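Local coordinates for flagellar hook protein FlgE (Caulobacter crescentus CB15, PDB 5AY6) that forms the subunit of the flagellar hook, the universal joint between motor and filament, this fragment being a central piece of that subunit, at residues K3-V9 with E276-D282; L173-K177 with L272-Q277. Residues are numbered along the deposited sequence.

Interaction 1 of 2, residues K3-V9 with E276-D282; sequences KTTRVGV and EQEVQID
A parallel pair of beta strands is the worked example here: strand 6-12 and strand 277-291, the two central strands of a mixed four-stranded sheet, join opposite ends of the fragment. Their short segments run 4.7 Å apart at 16°, with extended backbones and the register Arg6-Gln280, Val7-Ile281, Gly8-Asp282. The ladder alternates as parallel pairing requires: Gln280 N to Thr5 O (2.9 Å), Val7 N to Gln280 O (2.8 Å), Asp282 N to Val7 O (2.7 Å) and Val9 N to Asp282 O (2.9 Å).

Asp282, Arg6 and Gln280 bury the most surface, all on one face. Arg6, with chi1 to chi3 all t, slants across the neighbouring strand so that NH2 forms a salt bridge with Asp282 OD2 at 3.2 Å, near the guanidinium plane. The Gln280 amide, also on a tt side chain, lies over one guanidinium face, NE2 being 3.3 Å from Arg6 CZ. On the other face Val7 (m) sets CG2 3.7 Å from Ile281 CG1 and turns to the apolar side chains of strand 167-174.

Before the strand, Thr5 (psi -16°) breaks the extended run, and pairing passes to side chains: Gln277 NE2 donates to Thr4 O (3.0 Å) and to Ser174 O. Water 1 bridges Thr4 O and Glu278 O, and an all-t Lys3 places NZ 2.8 Å from Glu276 O.

Interaction 2 of 2, residues L173-K177 with L272-Q277; sequences LSDSK and LGIDEQ
Side chains can join a turn to an irregular chain without any strand pairing, and residues 173-177 with 272-277 illustrate the principle. The first segment leaves strand 167-174 at Ser174 and bends through an Asx turn, Asp175 OD1 (chi1 p) accepting from Lys177 N at 2.8 Å. The second has no regular structure before Gln277; the nearest pair of alpha carbons is Ser176 CA and Ile274 CA, 5.7 Å apart.

Leu272 offers its carbonyl: Lys177, m at chi1 and extended beyond, brings NZ to Leu272 O at 3.0 Å. Gly273 follows with positive phi and psi (59°, 39°), and a beta carbon here would crowd Lys177 NZ; water 4 links that NZ (3.1 Å) to Gly273 O (3.2 Å). Ile274 returns to an extended conformation, with CG2 3.7 Å from Asp175 CG and 3.9 Å from Lys177 CD, and CB 3.5 Å from Ser176 OG. Asp275 N then donates to Ser176 OG (2.9 Å), which its p rotamer aims at the loop. Glu276 makes no contact with 173-177 and turns to a salt bridge with Lys246. Gln277 closes the path, its NE2 donating to Ser174 O at 2.9 Å, while water 3 ties its OE1 (3.0 Å) to Ser176 N and Asp275 O (both 2.9 Å).

The contact thus joins the turn between strands 167-174 and 180-189, an antiparallel pair, to the approach to strand 277-291; Arg181 of strand 180-189 salt-bridges Asp175 and packs on Leu272 and Ile274.

Interactions 1 and 2, with centres 12 Å apart, meet at Gln277, where strand 277-291 starts. Its NE2 serves both, donating to Thr4 O in one and Ser174 O in the other, so a single amide ties together the start of the chain, the end of strand 167-174 and the later strand. The two first segments also touch directly: Thr4 N hydrogen-bonds to Ser174 O (3.0 Å), Thr4 OG1 lies 2.9 Å from Ser174 N, a probable hydrogen bond, and Lys3 CG lies 3.7 Å from Ser174 O. Along the chain, interaction 2 is nested within the loop closed by interaction 1. Together they illustrate two separate sheets joined beside their strand ends by backbone and side-chain hydrogen bonds.

Interaction 1 of 2, residues K3-V9 with E276-D282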
loop_
_atom_site.group_PDB
_atom_site.type_symbol
_atom_site.label_atom_id
_atom_site.label_comp_id
_atom_site.label_asym_id
_atom_site.label_seq_id
_atom_site.Cartn_x
_atom_site.Cartn_y
_atom_site.Cartn_z
ATOM N N LYS A 3 8.533 -18.007 25.430
ATOM C CA LYS A 3 7.855 -17.912 24.134
ATOM C C LYS A 3 6.923 -16.705 24.125
ATOM O O LYS A 3 6.034 -16.583 24.971
ATOM C CB LYS A 3 7.086 -19.197 23.839
ATOM C CG LYS A 3 6.469 -19.281 22.456
ATOM C CD LYS A 3 5.678 -20.577 22.322
ATOM C CE LYS A 3 4.886 -20.639 21.034
ATOM N NZ LYS A 3 3.822 -21.679 21.134
ATOM N N THR A 4 7.131 -15.813 23.165
ATOM C CA THR A 4 6.396 -14.553 23.114
ATOM C C THR A 4 4.944 -14.743 22.686
ATOM O O THR A 4 4.661 -15.370 21.665
ATOM C CB THR A 4 7.070 -13.560 22.159
ATOM O OG1 THR A 4 8.441 -13.395 22.533
ATOM C CG2 THR A 4 6.362 -12.209 22.207
ATOM N N THR A 5 4.027 -14.183 23.466
ATOM C CA THR A 5 2.605 -14.318 23.184
ATOM C C THR A 5 1.908 -12.968 23.026
ATOM O O THR A 5 0.796 -12.894 22.513
ATOM C CB THR A 5 1.900 -15.113 24.291
ATOM O OG1 THR A 5 2.117 -14.465 25.550
ATOM C CG2 THR A 5 2.454 -16.530 24.363
ATOM N N ARG A 6 2.552 -11.898 23.479
ATOM C CA ARG A 6 1.948 -10.578 23.373
ATOM C C ARG A 6 2.996 -9.485 23.288
ATOM O O ARG A 6 3.931 -9.448 24.087
ATOM C CB ARG A 6 1.021 -10.310 24.563
ATOM C CG ARG A 6 0.335 -8.955 24.505
ATOM C CD ARG A 6 -0.707 -8.796 25.606
ATOM N NE ARG A 6 -1.336 -7.479 25.559
ATOM C CZ ARG A 6 -2.488 -7.174 26.154
ATOM N NH1 ARG A 6 -3.140 -8.092 26.852
ATOM N NH2 ARG A 6 -2.982 -5.945 26.058
ATOM N N VAL A 7 2.834 -8.594 22.316
ATOM C CA VAL A 7 3.733 -7.458 22.169
ATOM C C VAL A 7 2.947 -6.158 22.120
ATOM O O VAL A 7 1.854 -6.096 21.559
ATOM C CB VAL A 7 4.623 -7.572 20.905
ATOM C CG1 VAL A 7 5.406 -8.877 20.917
ATOM C CG2 VAL A 7 3.794 -7.473 19.646
ATOM N N GLY A 8 3.499 -5.125 22.745
ATOM C CA GLY A 8 2.902 -3.808 22.701
ATOM C C GLY A 8 3.835 -2.880 21.954
ATOM O O GLY A 8 5.011 -2.760 22.301
ATOM N N VAL A 9 3.325 -2.235 20.912
ATOM C CA VAL A 9 4.148 -1.310 20.154
ATOM C C VAL A 9 3.917 0.106 20.637
ATOM O O VAL A 9 2.790 0.598 20.628
ATOM C CB VAL A 9 3.868 -1.379 18.646
ATOM C CG1 VAL A 9 4.576 -0.239 17.935
ATOM C CG2 VAL A 9 4.314 -2.723 18.080
ATOM N N GLU A 276 3.924 -23.646 16.510
ATOM C CA GLU A 276 2.992 -22.592 16.151
ATOM C C GLU A 276 3.135 -21.440 17.131
ATOM O O GLU A 276 3.291 -21.657 18.335
ATOM C CB GLU A 276 1.559 -23.121 16.150
ATOM C CG GLU A 276 0.491 -22.052 16.042
ATOM C CD GLU A 276 -0.891 -22.649 15.890
ATOM O OE1 GLU A 276 -1.051 -23.529 15.023
ATOM O OE2 GLU A 276 -1.811 -22.249 16.636
ATOM N N GLN A 277 3.100 -20.219 16.615
ATOM C CA GLN A 277 3.272 -19.046 17.455
ATOM C C GLN A 277 2.182 -18.012 17.207
ATOM O O GLN A 277 2.253 -17.229 16.262
ATOM C CB GLN A 277 4.652 -18.429 17.231
ATOM C CG GLN A 277 4.996 -17.314 18.214
ATOM C CD GLN A 277 6.420 -17.407 18.741
ATOM O OE1 GLN A 277 7.248 -18.154 18.214
ATOM N NE2 GLN A 277 6.706 -16.649 19.799
ATOM N N GLU A 278 1.175 -18.020 18.073
ATOM C CA GLU A 278 0.113 -17.025 18.039
ATOM C C GLU A 278 0.522 -15.863 18.933
ATOM O O GLU A 278 0.813 -16.053 20.111
ATOM C CB GLU A 278 -1.213 -17.632 18.500
ATOM C CG GLU A 278 -2.397 -16.682 18.478
ATOM C CD GLU A 278 -3.683 -17.355 18.923
ATOM O OE1 GLU A 278 -3.631 -18.536 19.332
ATOM O OE2 GLU A 278 -4.745 -16.702 18.869
ATOM N N VAL A 279 0.576 -14.666 18.358
ATOM C CA VAL A 279 1.041 -13.491 19.085
ATOM C C VAL A 279 0.063 -12.325 18.986
ATOM O O VAL A 279 -0.236 -11.833 17.902
ATOM C CB VAL A 279 2.413 -13.014 18.570
ATOM C CG1 VAL A 279 3.010 -12.014 19.540
ATOM C CG2 VAL A 279 3.358 -14.182 18.389
ATOM N N GLN A 280 -0.440 -11.883 20.131
ATOM C CA GLN A 280 -1.225 -10.665 20.166
ATOM C C GLN A 280 -0.300 -9.476 19.920
ATOM O O GLN A 280 0.770 -9.379 20.520
ATOM C CB GLN A 280 -1.949 -10.513 21.505
ATOM C CG GLN A 280 -2.638 -9.173 21.660
ATOM C CD GLN A 280 -3.494 -9.093 22.901
ATOM O OE1 GLN A 280 -3.752 -10.103 23.557
ATOM N NE2 GLN A 280 -3.949 -7.888 23.228
ATOM N N ILE A 281 -0.705 -8.583 19.028
ATOM C CA ILE A 281 0.091 -7.395 18.747
ATOM C C ILE A 281 -0.732 -6.159 19.054
ATOM O O ILE A 281 -1.652 -5.803 18.317
ATOM C CB ILE A 281 0.583 -7.374 17.288
ATOM C CG1 ILE A 281 1.481 -8.590 17.038
ATOM C CG2 ILE A 281 1.329 -6.073 16.993
ATOM C CD1 ILE A 281 1.911 -8.760 15.605
ATOM N N ASP A 282 -0.395 -5.519 20.168
ATOM C CA ASP A 282 -1.171 -4.416 20.709
ATOM C C ASP A 282 -0.628 -3.077 20.212
ATOM O O ASP A 282 0.460 -2.652 20.602
ATOM C CB ASP A 282 -1.151 -4.492 22.242
ATOM C CG ASP A 282 -2.170 -3.578 22.898
ATOM O OD1 ASP A 282 -3.006 -2.982 22.180
ATOM O OD2 ASP A 282 -2.146 -3.472 24.146
HETATM O O HOH W 1 3.076 -17.529 21.068
HETATM O O HOH W 2 0.548 -0.624 22.442
#

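Interaction 2 of 2, residues L173-K177 with L272-Q277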
loop_
_atom_site.group_PDB
_atom_site.type_symbol
_atom_site.label_atom_id
_atom_site.label_comp_id
_atom_site.label_asym_id
_atom_site.label_seq_id
_atom_site.Cartn_x
_atom_site.Cartn_y
_atom_site.Cartn_z
ATOM N N LEU A 173 10.748 -11.847 18.670
ATOM C CA LEU A 173 9.978 -12.913 19.297
ATOM C C LEU A 173 10.905 -14.008 19.810
ATOM O O LEU A 173 11.881 -14.360 19.149
ATOM C CB LEU A 173 8.974 -13.518 18.310
ATOM C CG LEU A 173 7.934 -12.625 17.634
ATOM C CD1 LEU A 173 7.058 -13.454 16.704
ATOM C CD2 LEU A 173 7.083 -11.909 18.662
ATOM N N SER A 174 10.604 -14.540 20.990
ATOM C CA SER A 174 11.244 -15.767 21.444
ATOM C C SER A 174 10.380 -16.943 21.014
ATOM O O SER A 174 9.188 -16.975 21.304
ATOM C CB SER A 174 11.438 -15.768 22.961
ATOM O OG SER A 174 12.294 -14.713 23.356
ATOM N N ASP A 175 10.970 -17.903 20.313
ATOM C CA ASP A 175 10.185 -19.025 19.810
ATOM C C ASP A 175 10.112 -20.131 20.850
ATOM O O ASP A 175 10.547 -19.953 21.987
ATOM C CB ASP A 175 10.762 -19.554 18.490
ATOM C CG ASP A 175 12.232 -19.923 18.587
ATOM O OD1 ASP A 175 12.657 -20.466 19.625
ATOM O OD2 ASP A 175 12.965 -19.678 17.605
ATOM N N SER A 176 9.571 -21.277 20.455
ATOM C CA SER A 176 9.378 -22.389 21.381
ATOM C C SER A 176 10.692 -23.042 21.811
ATOM O O SER A 176 10.699 -23.893 22.695
ATOM C CB SER A 176 8.462 -23.437 20.755
ATOM O OG SER A 176 9.007 -23.916 19.534
ATOM N N LYS A 177 11.797 -22.654 21.181
ATOM C CA LYS A 177 13.112 -23.170 21.557
ATOM C C LYS A 177 13.939 -22.115 22.279
ATOM O O LYS A 177 15.045 -22.388 22.739
ATOM C CB LYS A 177 13.878 -23.666 20.330
ATOM C CG LYS A 177 13.337 -24.949 19.735
ATOM C CD LYS A 177 14.152 -25.376 18.526
ATOM C CE LYS A 177 13.719 -26.747 18.033
ATOM N NZ LYS A 177 14.448 -27.157 16.800
ATOM N N LEU A 272 13.953 -24.578 11.328
ATOM C CA LEU A 272 13.837 -24.001 12.662
ATOM C C LEU A 272 13.237 -25.008 13.641
ATOM O O LEU A 272 13.603 -25.030 14.817
ATOM C CB LEU A 272 12.991 -22.722 12.627
ATOM C CG LEU A 272 13.493 -21.630 11.685
ATOM C CD1 LEU A 272 12.498 -20.483 11.590
ATOM C CD2 LEU A 272 14.858 -21.116 12.132
ATOM N N GLY A 273 12.319 -25.839 13.146
ATOM C CA GLY A 273 11.721 -26.903 13.936
ATOM C C GLY A 273 10.998 -26.412 15.176
ATOM O O GLY A 273 11.059 -27.043 16.232
ATOM N N ILE A 274 10.306 -25.284 15.042
ATOM C CA ILE A 274 9.644 -24.638 16.173
ATOM C C ILE A 274 8.124 -24.693 16.059
ATOM O O ILE A 274 7.579 -24.957 14.982
ATOM C CB ILE A 274 10.086 -23.170 16.310
ATOM C CG1 ILE A 274 9.866 -22.423 14.992
ATOM C CG2 ILE A 274 11.552 -23.091 16.714
ATOM C CD1 ILE A 274 10.296 -20.962 15.030
ATOM N N ASP A 275 7.453 -24.436 17.180
ATOM C CA ASP A 275 6.000 -24.581 17.292
ATOM C C ASP A 275 5.218 -23.415 16.710
ATOM O O ASP A 275 5.763 -22.341 16.463
ATOM C CB ASP A 275 5.594 -24.747 18.759
ATOM C CG ASP A 275 6.166 -26.002 19.388
ATOM O OD1 ASP A 275 6.381 -26.992 18.659
ATOM O OD2 ASP A 275 6.399 -25.995 20.617
ATOM N N GLU A 276 3.924 -23.646 16.510
ATOM C CA GLU A 276 2.992 -22.592 16.151
ATOM C C GLU A 276 3.135 -21.440 17.131
ATOM O O GLU A 276 3.291 -21.657 18.335
ATOM C CB GLU A 276 1.559 -23.121 16.150
ATOM C CG GLU A 276 0.491 -22.052 16.042
ATOM C CD GLU A 276 -0.891 -22.649 15.890
ATOM O OE1 GLU A 276 -1.051 -23.529 15.023
ATOM O OE2 GLU A 276 -1.811 -22.249 16.636
ATOM N N GLN A 277 3.100 -20.219 16.615
ATOM C CA GLN A 277 3.272 -19.046 17.455
ATOM C C GLN A 277 2.182 -18.012 17.207
ATOM O O GLN A 277 2.253 -17.229 16.262
ATOM C CB GLN A 277 4.652 -18.429 17.231
ATOM C CG GLN A 277 4.996 -17.314 18.214
ATOM C CD GLN A 277 6.420 -17.407 18.741
ATOM O OE1 GLN A 277 7.248 -18.154 18.214
ATOM N NE2 GLN A 277 6.706 -16.649 19.799
HETATM O O HOH W 3 7.671 -21.167 18.228
HETATM O O HOH W 4 12.727 -29.684 16.877
#